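Local coordinates for probable branched-chain-amino-acid aminotransferase (Thermotoga maritima MSB8, PDB 3CSW), which probably transfers the amino group of leucine, isoleucine or valine to 2-oxoglutarate, using pyridoxal 5'-phosphate as cofactor, at residues Ala55-Lys58 against His59-Leu63; Leu76-Asp79 against Glu80-Lys83. All coordinates share one frame; numbering follows the deposited sequence.

Contact 1. Residues Ala55-Lys58 against His59-Leu63. With PLP (pyridoxal-5'-phosphate), chain E.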
ATOM      1  N   ALA A  55     -12.890  29.371  19.174  1.00 30.75           N
ATOM      2  CA  ALA A  55     -13.347  28.574  18.044  1.00 30.21           C
ATOM      3  C   ALA A  55     -14.396  27.567  18.454  1.00 29.63           C
ATOM      4  O   ALA A  55     -14.406  26.458  17.932  1.00 28.65           O
ATOM      5  CB  ALA A  55     -12.163  27.883  17.319  1.00 27.69           C
ATOM      6  N   ALA A  56     -15.324  27.986  19.323  1.00 29.24           N
ATOM      7  CA  ALA A  56     -16.320  27.084  19.880  1.00 29.77           C
ATOM      8  C   ALA A  56     -17.201  26.439  18.803  1.00 31.05           C
ATOM      9  O   ALA A  56     -17.413  25.222  18.811  1.00 32.83           O
ATOM     10  CB  ALA A  56     -17.152  27.774  20.938  1.00 26.48           C
ATOM     11  N   TYR A  57     -17.678  27.239  17.856  1.00 30.92           N
ATOM     12  CA  TYR A  57     -18.512  26.735  16.771  1.00 30.67           C
ATOM     13  C   TYR A  57     -17.741  25.755  15.869  1.00 29.48           C
ATOM     14  O   TYR A  57     -18.263  24.722  15.501  1.00 29.61           O
ATOM     15  CB  TYR A  57     -19.105  27.891  15.931  1.00 32.26           C
ATOM     16  CG  TYR A  57     -20.081  27.374  14.904  1.00 33.33           C
ATOM     17  CD1 TYR A  57     -21.284  26.799  15.303  1.00 36.76           C
ATOM     18  CD2 TYR A  57     -19.782  27.406  13.545  1.00 36.07           C
ATOM     19  CE1 TYR A  57     -22.169  26.276  14.380  1.00 35.90           C
ATOM     20  CE2 TYR A  57     -20.659  26.884  12.613  1.00 37.83           C
ATOM     21  CZ  TYR A  57     -21.853  26.322  13.034  1.00 37.35           C
ATOM     22  OH  TYR A  57     -22.735  25.802  12.110  1.00 39.71           O
ATOM     23  N   LYS A  58     -16.500  26.088  15.534  1.00 29.47           N
ATOM     24  CA  LYS A  58     -15.660  25.224  14.717  1.00 30.50           C
ATOM     25  C   LYS A  58     -15.441  23.862  15.362  1.00 31.08           C
ATOM     26  O   LYS A  58     -15.498  22.837  14.683  1.00 33.06           O
ATOM     27  CB  LYS A  58     -14.312  25.895  14.434  1.00 29.72           C
ATOM     28  CG  LYS A  58     -14.450  27.085  13.500  1.00 32.51           C
ATOM     29  CD  LYS A  58     -13.137  27.749  13.177  1.00 29.61           C
ATOM     30  CE  LYS A  58     -13.331  28.780  12.068  1.00 32.39           C
ATOM     31  NZ  LYS A  58     -12.028  29.510  11.864  1.00 40.14           N
ATOM     32  N   HIS A  59     -15.190  23.860  16.668  1.00 31.47           N
ATOM     33  CA  HIS A  59     -15.021  22.618  17.420  1.00 31.25           C
ATOM     34  C   HIS A  59     -16.318  21.829  17.533  1.00 32.38           C
ATOM     35  O   HIS A  59     -16.303  20.619  17.444  1.00 35.42           O
ATOM     36  CB  HIS A  59     -14.454  22.908  18.802  1.00 31.43           C
ATOM     37  CG  HIS A  59     -12.987  23.187  18.795  1.00 29.85           C
ATOM     38  ND1 HIS A  59     -12.052  22.190  18.644  1.00 33.69           N
ATOM     39  CD2 HIS A  59     -12.291  24.342  18.901  1.00 30.31           C
ATOM     40  CE1 HIS A  59     -10.842  22.720  18.664  1.00 31.41           C
ATOM     41  NE2 HIS A  59     -10.958  24.020  18.839  1.00 26.83           N
ATOM     42  N   TYR A  60     -17.435  22.515  17.734  1.00 33.85           N
ATOM     43  CA  TYR A  60     -18.751  21.873  17.764  1.00 33.56           C
ATOM     44  C   TYR A  60     -19.068  21.137  16.455  1.00 34.36           C
ATOM     45  O   TYR A  60     -19.573  20.019  16.467  1.00 34.22           O
ATOM     46  CB  TYR A  60     -19.845  22.913  18.039  1.00 32.80           C
ATOM     47  CG  TYR A  60     -21.228  22.313  18.175  1.00 34.11           C
ATOM     48  CD1 TYR A  60     -21.639  21.714  19.366  1.00 32.74           C
ATOM     49  CD2 TYR A  60     -22.110  22.312  17.105  1.00 35.15           C
ATOM     50  CE1 TYR A  60     -22.902  21.137  19.486  1.00 31.51           C
ATOM     51  CE2 TYR A  60     -23.379  21.737  17.205  1.00 32.83           C
ATOM     52  CZ  TYR A  60     -23.774  21.154  18.393  1.00 36.67           C
ATOM     53  OH  TYR A  60     -25.049  20.605  18.477  1.00 37.99           O
ATOM     54  N   THR A  61     -18.790  21.764  15.320  1.00 35.64           N
ATOM     55  CA  THR A  61     -19.101  21.123  14.031  1.00 35.87           C
ATOM     56  C   THR A  61     -18.175  19.927  13.762  1.00 35.82           C
ATOM     57  O   THR A  61     -18.606  18.962  13.137  1.00 36.91           O
ATOM     58  CB  THR A  61     -19.124  22.135  12.848  1.00 36.54           C
ATOM     59  OG1 THR A  61     -17.795  22.541  12.530  1.00 39.20           O
ATOM     60  CG2 THR A  61     -19.966  23.374  13.221  1.00 32.85           C
ATOM     61  N   ARG A  62     -16.925  19.984  14.224  1.00 35.84           N
ATOM     62  CA  ARG A  62     -15.987  18.856  14.093  0.50 37.36           C
ATOM     63  C   ARG A  62     -16.460  17.702  14.955  1.00 37.02           C
ATOM     64  O   ARG A  62     -16.350  16.543  14.564  1.00 38.09           O
ATOM     65  CB  ARG A  62     -14.555  19.207  14.532  0.50 37.18           C
ATOM     66  CG  ARG A  62     -13.529  19.425  13.422  0.50 39.36           C
ATOM     67  CD  ARG A  62     -12.189  18.733  13.764  0.50 37.53           C
ATOM     68  NE  ARG A  62     -11.612  19.193  15.030  0.50 37.14           N
ATOM     69  CZ  ARG A  62     -10.354  19.592  15.209  0.50 33.78           C
ATOM     70  NH1 ARG A  62      -9.481  19.593  14.218  0.50 35.26           N
ATOM     71  NH2 ARG A  62      -9.964  19.982  16.409  0.50 29.03           N
ATOM     72  N   LEU A  63     -16.962  18.033  16.147  1.00 38.12           N
ATOM     73  CA  LEU A  63     -17.496  17.029  17.069  1.00 37.28           C
ATOM     74  C   LEU A  63     -18.672  16.328  16.385  1.00 39.31           C
ATOM     75  O   LEU A  63     -18.734  15.101  16.352  1.00 37.18           O
ATOM     76  CB  LEU A  63     -17.916  17.661  18.407  1.00 35.73           C
ATOM     77  CG  LEU A  63     -18.291  16.741  19.587  1.00 37.83           C
ATOM     78  CD1 LEU A  63     -17.104  15.895  20.110  1.00 32.71           C
ATOM     79  CD2 LEU A  63     -18.869  17.551  20.741  1.00 34.46           C
TER
HETATM   80  N1  PLP E 300      -3.473  16.313  14.607  1.00 37.69           N
HETATM   81  C2  PLP E 300      -3.954  15.420  15.559  1.00 44.18           C
HETATM   82  C2A PLP E 300      -3.694  13.962  15.340  1.00 37.75           C
HETATM   83  C3  PLP E 300      -4.656  15.902  16.686  1.00 50.38           C
HETATM   84  O3  PLP E 300      -5.066  15.047  17.682  1.00 51.69           O
HETATM   85  C4  PLP E 300      -4.866  17.294  16.835  1.00 53.30           C
HETATM   86  C4A PLP E 300      -5.554  17.839  18.056  1.00 53.47           C
HETATM   87  O4A PLP E 300      -4.909  18.022  19.105  1.00 64.86           O
HETATM   88  C5  PLP E 300      -4.365  18.175  15.862  1.00 43.80           C
HETATM   89  C6  PLP E 300      -3.682  17.670  14.754  1.00 36.73           C
HETATM   90  C5A PLP E 300      -4.359  19.672  16.080  1.00 42.16           C
HETATM   91  O4P PLP E 300      -5.622  20.224  15.736  1.00 44.26           O
HETATM   92  P   PLP E 300      -6.175  21.617  16.379  1.00 42.88           P
HETATM   93  O1P PLP E 300      -7.673  21.781  16.049  1.00 40.80           O
HETATM   94  O2P PLP E 300      -5.407  22.771  15.801  1.00 35.11           O
HETATM   95  O3P PLP E 300      -5.939  21.496  17.879  1.00 42.59           O

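Contact 2. Residues Leu76-Asp79 against Glu80-Lys83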
ATOM      1  N   LEU A  76     -26.207  17.604  22.691  1.00 58.10           N
ATOM      2  CA  LEU A  76     -26.157  19.036  22.996  1.00 53.27           C
ATOM      3  C   LEU A  76     -26.376  19.933  21.780  1.00 47.23           C
ATOM      4  O   LEU A  76     -25.905  19.643  20.678  1.00 46.29           O
ATOM      5  CB  LEU A  76     -24.801  19.411  23.630  1.00 53.69           C
ATOM      6  CG  LEU A  76     -24.741  19.430  25.160  1.00 56.59           C
ATOM      7  CD1 LEU A  76     -23.379  19.887  25.633  1.00 57.14           C
ATOM      8  CD2 LEU A  76     -25.811  20.316  25.747  1.00 56.13           C
ATOM      9  N   SER A  77     -27.071  21.041  21.995  1.00 42.77           N
ATOM     10  CA  SER A  77     -27.186  22.069  20.968  1.00 39.36           C
ATOM     11  C   SER A  77     -25.916  22.920  21.044  1.00 36.98           C
ATOM     12  O   SER A  77     -25.161  22.851  22.025  1.00 33.86           O
ATOM     13  CB  SER A  77     -28.436  22.922  21.175  1.00 37.95           C
ATOM     14  OG  SER A  77     -28.318  23.739  22.332  1.00 41.04           O
ATOM     15  N   PHE A  78     -25.656  23.704  20.002  1.00 35.82           N
ATOM     16  CA  PHE A  78     -24.516  24.599  20.040  1.00 33.40           C
ATOM     17  C   PHE A  78     -24.694  25.602  21.168  1.00 35.30           C
ATOM     18  O   PHE A  78     -23.751  25.940  21.893  1.00 37.47           O
ATOM     19  CB  PHE A  78     -24.358  25.349  18.732  1.00 32.59           C
ATOM     20  CG  PHE A  78     -23.237  26.337  18.761  1.00 32.58           C
ATOM     21  CD1 PHE A  78     -21.955  25.934  19.145  1.00 29.03           C
ATOM     22  CD2 PHE A  78     -23.453  27.663  18.444  1.00 30.37           C
ATOM     23  CE1 PHE A  78     -20.928  26.829  19.212  1.00 33.61           C
ATOM     24  CE2 PHE A  78     -22.409  28.578  18.485  1.00 31.80           C
ATOM     25  CZ  PHE A  78     -21.156  28.170  18.865  1.00 30.40           C
ATOM     26  N   ASP A  79     -25.924  26.071  21.307  1.00 37.61           N
ATOM     27  CA  ASP A  79     -26.281  27.057  22.313  1.00 37.57           C
ATOM     28  C   ASP A  79     -25.989  26.531  23.722  1.00 38.42           C
ATOM     29  O   ASP A  79     -25.441  27.258  24.554  1.00 39.86           O
ATOM     30  CB  ASP A  79     -27.760  27.410  22.151  1.00 38.65           C
ATOM     31  CG  ASP A  79     -28.190  28.568  23.023  1.00 39.99           C
ATOM     32  OD1 ASP A  79     -27.467  29.596  23.076  1.00 40.41           O
ATOM     33  OD2 ASP A  79     -29.272  28.446  23.642  1.00 45.58           O
ATOM     34  N   GLU A  80     -26.336  25.271  23.979  1.00 37.90           N
ATOM     35  CA  GLU A  80     -26.068  24.641  25.280  1.00 39.44           C
ATOM     36  C   GLU A  80     -24.579  24.371  25.500  1.00 37.06           C
ATOM     37  O   GLU A  80     -24.062  24.548  26.607  1.00 36.00           O
ATOM     38  CB  GLU A  80     -26.849  23.336  25.396  1.00 40.06           C
ATOM     39  CG  GLU A  80     -28.357  23.549  25.487  1.00 43.94           C
ATOM     40  CD  GLU A  80     -29.172  22.276  25.249  1.00 45.59           C
ATOM     41  OE1 GLU A  80     -28.630  21.292  24.683  1.00 48.40           O
ATOM     42  OE2 GLU A  80     -30.374  22.273  25.626  1.00 57.27           O
ATOM     43  N   PHE A  81     -23.920  23.916  24.433  1.00 37.42           N
ATOM     44  CA  PHE A  81     -22.465  23.688  24.384  1.00 35.57           C
ATOM     45  C   PHE A  81     -21.759  24.968  24.841  1.00 34.95           C
ATOM     46  O   PHE A  81     -20.959  24.931  25.781  1.00 35.20           O
ATOM     47  CB  PHE A  81     -22.095  23.304  22.943  1.00 35.11           C
ATOM     48  CG  PHE A  81     -20.622  23.031  22.692  1.00 35.89           C
ATOM     49  CD1 PHE A  81     -20.014  21.891  23.182  1.00 35.13           C
ATOM     50  CD2 PHE A  81     -19.876  23.875  21.864  1.00 32.64           C
ATOM     51  CE1 PHE A  81     -18.678  21.620  22.908  1.00 36.94           C
ATOM     52  CE2 PHE A  81     -18.550  23.610  21.586  1.00 34.64           C
ATOM     53  CZ  PHE A  81     -17.948  22.484  22.100  1.00 34.45           C
ATOM     54  N   THR A  82     -22.098  26.096  24.214  1.00 33.32           N
ATOM     55  CA  THR A  82     -21.468  27.366  24.556  1.00 33.83           C
ATOM     56  C   THR A  82     -21.785  27.763  25.999  1.00 34.45           C
ATOM     57  O   THR A  82     -20.949  28.349  26.691  1.00 34.68           O
ATOM     58  CB  THR A  82     -21.880  28.522  23.604  1.00 33.69           C
ATOM     59  OG1 THR A  82     -23.267  28.854  23.773  1.00 37.71           O
ATOM     60  CG2 THR A  82     -21.640  28.141  22.181  1.00 32.30           C
ATOM     61  N   LYS A  83     -22.986  27.426  26.464  1.00 34.42           N
ATOM     62  CA  LYS A  83     -23.389  27.780  27.823  1.00 35.06           C
ATOM     63  C   LYS A  83     -22.538  27.071  28.869  1.00 34.14           C
ATOM     64  O   LYS A  83     -22.072  27.711  29.814  1.00 33.11           O
ATOM     65  CB  LYS A  83     -24.886  27.507  28.045  1.00 36.90           C
ATOM     66  CG  LYS A  83     -25.794  28.542  27.361  1.00 37.07           C
ATOM     67  CD  LYS A  83     -27.308  28.297  27.624  1.00 37.95           C
ATOM     68  CE  LYS A  83     -28.183  29.381  26.936  1.00 39.96           C
ATOM     69  NZ  LYS A  83     -29.556  29.532  27.516  1.00 42.36           N
TER
HETATM   70  O   HOH W   1     -24.768  30.296  21.280  1.00 61.61           O

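Contact 1. Residues Ala55-Lys58 against His59-Leu63
T61 and K58 meet where the first turns of helix 56-68 close. K58 O takes two bonds: R62 N at 3.2 Å, the ordinary helical one, and the hydroxyl OG1 of T61, also at 3.2 Å, arriving from above the carbonyl plane on the same face. The turns before it are satisfied in sequence, H59 N giving to A55 O, the N-cap residue, Y60 N to A56 O and T61 N to Y57 O.

T61 uses both branches. With chi1 at 73°, OG1 sits between its own N and carbonyl carbon, facing back to K58, while the methyl CG2 lies over one face of the Y57 ring, 3.7 Å from the centroid, as a CH-pi contact. A valine here would probably leave K58 O with R62 N alone of its two donors.

Several other polar ends look elsewhere. In one of its two modelled conformers R62 is bent at chi2 and chi3 and brings NH2 to O1P of the cofactor phosphate at 2.9 Å; NH1 adds a weak bond to the same oxygen. E44 secures this arginine through NE and also receives H59 ND1. K58 NZ forms salt bridges with E206 and E280. Helix 56-68 packs on strand 42-49 through H59 and L63, and on I203 of helix 203-214 through A55, K58 and H59.

Contact 2. Residues Leu76-Asp79 against Glu80-Lys83
D79 O is gripped twice: T82 OG1 gives to it at 2.8 Å from above the carbonyl plane, and K83 N joins on the same face at 3.1 Å. A water donates to T82 OG1 and, weakly, to D79 OD1, tying the hydroxyl to the carboxylate. K83 runs extended past D79, but K83 NZ stays 4.0 Å from D79 OD2, beyond a salt bridge, so any attraction is probably modest.

The other branch of T82 works on F78. Its methyl CG2 stands over one face of that ring, 3.5 Å from the centroid, and F78 CD1 packs against F81 CD2 at 4.0 Å. F78 holds CG anti to its N (chi1 177°), which swings the ring along the helix to T82.

At the start of the helix, S77 and E80 exchange bonds. E80 N donates to S77 OG at 3.0 Å; in return S77 N points almost straight (174°) at E80 OE1, 3.1 Å away, meeting the carboxylate from above its plane. F81 N, meanwhile, gives to S77 O. Reciprocal bonding between N-cap S77 and E80, three residues on, is the capping box, here opening helix 78-89.

Contacts 1 and 2 open two successive helices, 56-68 and 78-89, and their centres lie about 11 Å apart. They touch directly: Y60 OH of contact 1 comes to 2.5 Å from L76 O of contact 2, a probable hydrogen bond just ahead of the second helix. Aromatic rings fill the seam, Y57 meeting F78 edge-to-face and Y60 meeting F81 with planes at about 55°. The cofactor lies beyond contact 1, whose R62 belongs to its pocket and has its side chain about 4 Å from that of K145, probably the lysine that carries the cofactor, though not bonded to it here. The F81 side chain stays about 12 Å from the cofactor, so contact 2 takes no direct part in the pocket.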